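Local atomic coordinates of ganglioside-induced differentiation-associated protein 2 (Homo sapiens, PDB entry 4UML), a protein that is of uncertain molecular role but carries the macro domain described here, a fold that in many relatives binds ADP-ribose, and is linked to spinocerebellar ataxia. Residues A65-T70 and V205-D210; R151-L156 and S163-C168. All blocks are in the same frame, centred on the assembly; numbering follows the deposited sequence. Where two conformers were deposited one is given.

How the interactions relate
From the N terminus, the chain leaves strand 57-61 and runs through the loop 65-70, which later meets strand 203-208 in interaction 1; this contact closes a loop across most of the macro domain. Nested inside it is interaction 2, a short-range closure in which the chain turns back after helix 139-159, so that 151-156 packs on 163-168, whose first residue comes seven after Leu156. The two contacts meet at the central sheet, where strands 164-167 and 203-208 are neighbours: Val205 probably shares backbone hydrogen bonds with Val165 and Phe167. Cys69 also packs against Ser164 and Gly166. Together they tie a loop and a helix to adjacent central strands.

Interaction 1 (A65-T70 and V205-D210)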
# COMPACT_ATOMS: atom_id res chain seq x y z
N ALA A 65 0.34 6.89 -7.91
CA ALA A 65 1.50 7.57 -8.44
C ALA A 65 1.49 9.09 -8.27
O ALA A 65 2.53 9.72 -8.36
CB ALA A 65 1.72 7.19 -9.90
N LEU A 66 0.32 9.65 -7.99
CA LEU A 66 0.19 11.10 -7.83
C LEU A 66 0.48 11.57 -6.43
O LEU A 66 0.59 12.76 -6.20
CB LEU A 66 -1.23 11.51 -8.18
CG LEU A 66 -1.62 11.23 -9.64
CD1 LEU A 66 -3.08 11.55 -9.86
CD2 LEU A 66 -0.74 12.04 -10.55
N LEU A 67 0.62 10.65 -5.49
CA LEU A 67 0.67 11.05 -4.09
C LEU A 67 2.05 11.51 -3.66
O LEU A 67 3.05 10.91 -4.03
CB LEU A 67 0.20 9.89 -3.20
CG LEU A 67 -1.28 9.50 -3.28
CD1 LEU A 67 -1.47 8.18 -2.54
CD2 LEU A 67 -2.17 10.59 -2.71
N ASN A 68 2.12 12.57 -2.86
CA ASN A 68 3.38 13.02 -2.29
C ASN A 68 3.69 12.38 -0.92
O ASN A 68 4.34 12.99 -0.09
CB ASN A 68 3.41 14.56 -2.19
CG ASN A 68 2.45 15.09 -1.16
OD1 ASN A 68 1.49 14.40 -0.79
ND2 ASN A 68 2.70 16.30 -0.66
N CYS A 69 3.26 11.15 -0.69
CA CYS A 69 3.71 10.40 0.47
C CYS A 69 5.23 10.20 0.40
O CYS A 69 5.82 10.27 -0.69
CB CYS A 69 2.99 9.04 0.50
SG CYS A 69 1.20 9.16 0.72
N THR A 70 5.85 9.89 1.54
CA THR A 70 7.29 9.64 1.59
C THR A 70 7.64 8.52 0.61
O THR A 70 8.63 8.63 -0.15
CB THR A 70 7.77 9.27 3.01
OG1 THR A 70 7.19 10.20 3.95
CG2 THR A 70 9.32 9.30 3.10
N VAL A 205 -2.09 5.86 3.37
CA VAL A 205 -3.12 6.08 2.40
C VAL A 205 -3.33 4.81 1.64
O VAL A 205 -2.40 4.27 1.03
CB VAL A 205 -2.77 7.20 1.40
CG1 VAL A 205 -3.89 7.38 0.39
CG2 VAL A 205 -2.49 8.49 2.11
N PHE A 206 -4.58 4.35 1.66
CA PHE A 206 -5.02 3.28 0.79
C PHE A 206 -5.61 3.90 -0.47
O PHE A 206 -6.74 4.39 -0.43
CB PHE A 206 -6.06 2.42 1.50
CG PHE A 206 -5.54 1.71 2.73
CD1 PHE A 206 -4.75 0.57 2.62
CD2 PHE A 206 -5.91 2.13 4.00
CE1 PHE A 206 -4.29 -0.10 3.74
CE2 PHE A 206 -5.46 1.45 5.14
CZ PHE A 206 -4.64 0.34 5.01
N ALA A 207 -4.81 3.94 -1.53
CA ALA A 207 -5.23 4.37 -2.86
C ALA A 207 -5.98 3.26 -3.56
O ALA A 207 -5.44 2.16 -3.76
CB ALA A 207 -4.03 4.76 -3.69
N VAL A 208 -7.22 3.54 -3.94
CA VAL A 208 -8.09 2.53 -4.55
C VAL A 208 -8.68 3.01 -5.89
O VAL A 208 -8.67 4.19 -6.17
CB VAL A 208 -9.23 2.11 -3.61
CG1 VAL A 208 -8.65 1.45 -2.36
CG2 VAL A 208 -10.17 3.25 -3.24
N SER A 209 -9.13 2.08 -6.71
CA SER A 209 -9.92 2.43 -7.90
C SER A 209 -11.36 2.06 -7.63
O SER A 209 -11.69 1.59 -6.54
CB SER A 209 -9.42 1.69 -9.14
OG SER A 209 -9.69 0.31 -9.03
N ASP A 210 -12.24 2.28 -8.61
CA ASP A 210 -13.66 1.97 -8.44
C ASP A 210 -13.87 0.49 -8.17
O ASP A 210 -14.78 0.10 -7.44
CB ASP A 210 -14.47 2.41 -9.66
CG ASP A 210 -14.61 3.92 -9.74
OD1 ASP A 210 -15.18 4.52 -8.80
OD2 ASP A 210 -14.14 4.52 -10.74
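Leu67 and Val205 meet tip to tip beside the central sheet of the macro domain, where the loop between strands 57-61 and 71-75 passes by strand 203-208. The tight part is a small, buried, wholly apolar cluster. Leu67 CD1 lies 3.9 Å from Val205 CG1, and the same methyl approaches Ala207 CB more loosely at 4.4 Å. Val205 and Ala207, two residues apart on the strand, both point at the loop. Phe206 between them points away, and its ring touches Leu187 and Val190 of helix 179-197. Trp60 of strand 57-61 touches both Leu67 and Val205, while Val12 packs on Leu67 and Val14 on Val205, which encloses the cluster further.

The flanks are looser and more polar. Asn68 is partly exposed and its amide hydrogen-bonds Asp13 and the backbone N of Val14 in the N-terminal segment. Beyond the strand end, Ser209 takes the N-cap position of helix 210-223, and Asp210 is exposed. Val205 forks across the gap: CG1, anti to the backbone N (chi1 180°), serves Leu67, and CG2 lies 4.0 Å from Cys69 SG.

Interaction 2 (R151-L156 and S163-C168); sequences RNVLQL and SSVGFC
The Phe167 ring meets the helix at its outer end: Leu154 CD2 lies at the edge, near the ring plane, 3.9 Å from Phe167 CZ, the two side chains crossing at about a right angle. One ring face is covered from within the strand by Val165 CG1, which sits above the plane and offset toward the rim. On that same side of the plane Val153 CG1 comes in obliquely, 3.5 Å from Phe167 CE1, so two consecutive helix residues meet the outer end of the ring, the valine obliquely from above and the leucine at the edge. With CG anti to its own carbonyl carbon (chi1 -78°), Phe167 brings the far end of its ring, CE1 and CZ, against the helix. Val153 CG1 has a second partner, Val165 CG1 at 4.0 Å, which joins Val153, Val165 and Phe167 into one buried apolar patch. Replacing Phe167 by an alanine would probably leave Val153 and Leu154 without their main partner on the strand and open a gap between helix and sheet.

The helix's polar side is built differently. Arg151 NH1 donates to Asn152 OD1 at 2.7 Å, somewhat bent at 152°. Asn152 ND2 bonds the carbonyl of Gly111, linking this side of the helix to the chain just before strand 113-117.

Helix and strand run nearly antiparallel, their axes 10.0 Å apart at closest, as expected of the helix in a beta-alpha-beta crossover: the chain passes from strand 125-129 through helix 139-159 into the parallel strand 164-167, with strand 71-75 between the two in the macro-domain sheet. Val73 of strand 71-75 touches Val153, Val165 and Phe167, and Tyr150 adds a second ring beside Phe167. Helix 179-197 packs alongside, with Phe193 against Leu154 and Val190 against Phe167.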
# COMPACT_ATOMS: atom_id res chain seq x y z
N ARG A 151 3.53 -6.26 5.59
CA ARG A 151 4.46 -6.22 6.73
C ARG A 151 5.83 -5.65 6.31
O ARG A 151 6.41 -4.79 6.96
CB ARG A 151 4.61 -7.65 7.23
CG ARG A 151 5.59 -7.85 8.38
CD ARG A 151 6.96 -8.31 7.91
NE ARG A 151 7.76 -8.83 9.03
CZ ARG A 151 9.06 -9.15 8.96
NH1 ARG A 151 9.74 -9.01 7.84
NH2 ARG A 151 9.67 -9.63 10.04
N ASN A 152 6.35 -6.14 5.19
CA ASN A 152 7.64 -5.67 4.73
C ASN A 152 7.67 -4.23 4.19
O ASN A 152 8.70 -3.54 4.30
CB ASN A 152 8.22 -6.65 3.73
CG ASN A 152 8.73 -7.92 4.41
OD1 ASN A 152 9.31 -7.84 5.48
ND2 ASN A 152 8.48 -9.08 3.81
N VAL A 153 6.56 -3.78 3.59
CA VAL A 153 6.44 -2.38 3.20
C VAL A 153 6.55 -1.50 4.42
O VAL A 153 7.34 -0.52 4.47
CB VAL A 153 5.08 -2.13 2.50
CG1 VAL A 153 4.79 -0.64 2.37
CG2 VAL A 153 5.13 -2.75 1.11
N LEU A 154 5.75 -1.86 5.40
CA LEU A 154 5.74 -1.13 6.66
C LEU A 154 7.08 -1.19 7.41
O LEU A 154 7.45 -0.21 8.04
CB LEU A 154 4.61 -1.65 7.54
CG LEU A 154 3.22 -1.32 6.99
CD1 LEU A 154 2.15 -2.14 7.72
CD2 LEU A 154 2.92 0.16 7.04
N GLN A 155 7.77 -2.33 7.34
CA GLN A 155 9.12 -2.50 7.91
C GLN A 155 10.09 -1.50 7.29
O GLN A 155 10.89 -0.88 7.99
CB GLN A 155 9.64 -3.94 7.66
CG GLN A 155 11.06 -4.28 8.18
CD GLN A 155 11.38 -5.79 8.12
OE1 GLN A 155 10.53 -6.61 7.78
NE2 GLN A 155 12.61 -6.14 8.45
N LEU A 156 10.03 -1.40 5.97
CA LEU A 156 10.87 -0.47 5.25
C LEU A 156 10.55 0.95 5.65
O LEU A 156 11.45 1.76 5.88
CB LEU A 156 10.73 -0.62 3.73
CG LEU A 156 11.71 -1.57 3.06
CD1 LEU A 156 11.33 -1.74 1.60
CD2 LEU A 156 13.15 -1.08 3.20
N SER A 163 7.36 9.44 7.12
CA SER A 163 6.16 9.99 7.72
C SER A 163 4.84 9.54 7.06
O SER A 163 3.79 9.57 7.70
CB SER A 163 6.27 11.52 7.74
OG SER A 163 6.20 12.04 6.43
N SER A 164 4.88 9.10 5.79
CA SER A 164 3.68 8.60 5.13
C SER A 164 3.99 7.57 4.06
O SER A 164 5.08 7.57 3.45
CB SER A 164 2.82 9.72 4.53
OG SER A 164 3.53 10.43 3.55
N VAL A 165 3.03 6.66 3.89
CA VAL A 165 3.10 5.58 2.90
C VAL A 165 1.77 5.55 2.12
O VAL A 165 0.69 5.56 2.71
CB VAL A 165 3.42 4.21 3.51
CG1 VAL A 165 3.51 3.11 2.44
CG2 VAL A 165 4.74 4.25 4.27
N GLY A 166 1.88 5.63 0.80
CA GLY A 166 0.76 5.42 -0.11
C GLY A 166 0.72 4.00 -0.61
O GLY A 166 1.52 3.61 -1.44
N PHE A 167 -0.20 3.21 -0.10
CA PHE A 167 -0.42 1.87 -0.61
C PHE A 167 -1.27 1.86 -1.86
O PHE A 167 -2.29 2.52 -1.92
CB PHE A 167 -1.13 0.97 0.41
CG PHE A 167 -0.23 0.45 1.48
CD1 PHE A 167 0.52 -0.71 1.27
CD2 PHE A 167 -0.17 1.09 2.70
CE1 PHE A 167 1.34 -1.20 2.26
CE2 PHE A 167 0.64 0.59 3.69
CZ PHE A 167 1.41 -0.53 3.47
N CYS A 168 -0.84 1.07 -2.84
CA CYS A 168 -1.73 0.60 -3.90
C CYS A 168 -2.42 -0.62 -3.32
O CYS A 168 -2.06 -1.14 -2.24
CB CYS A 168 -0.97 0.24 -5.17
SG CYS A 168 0.21 -1.14 -4.95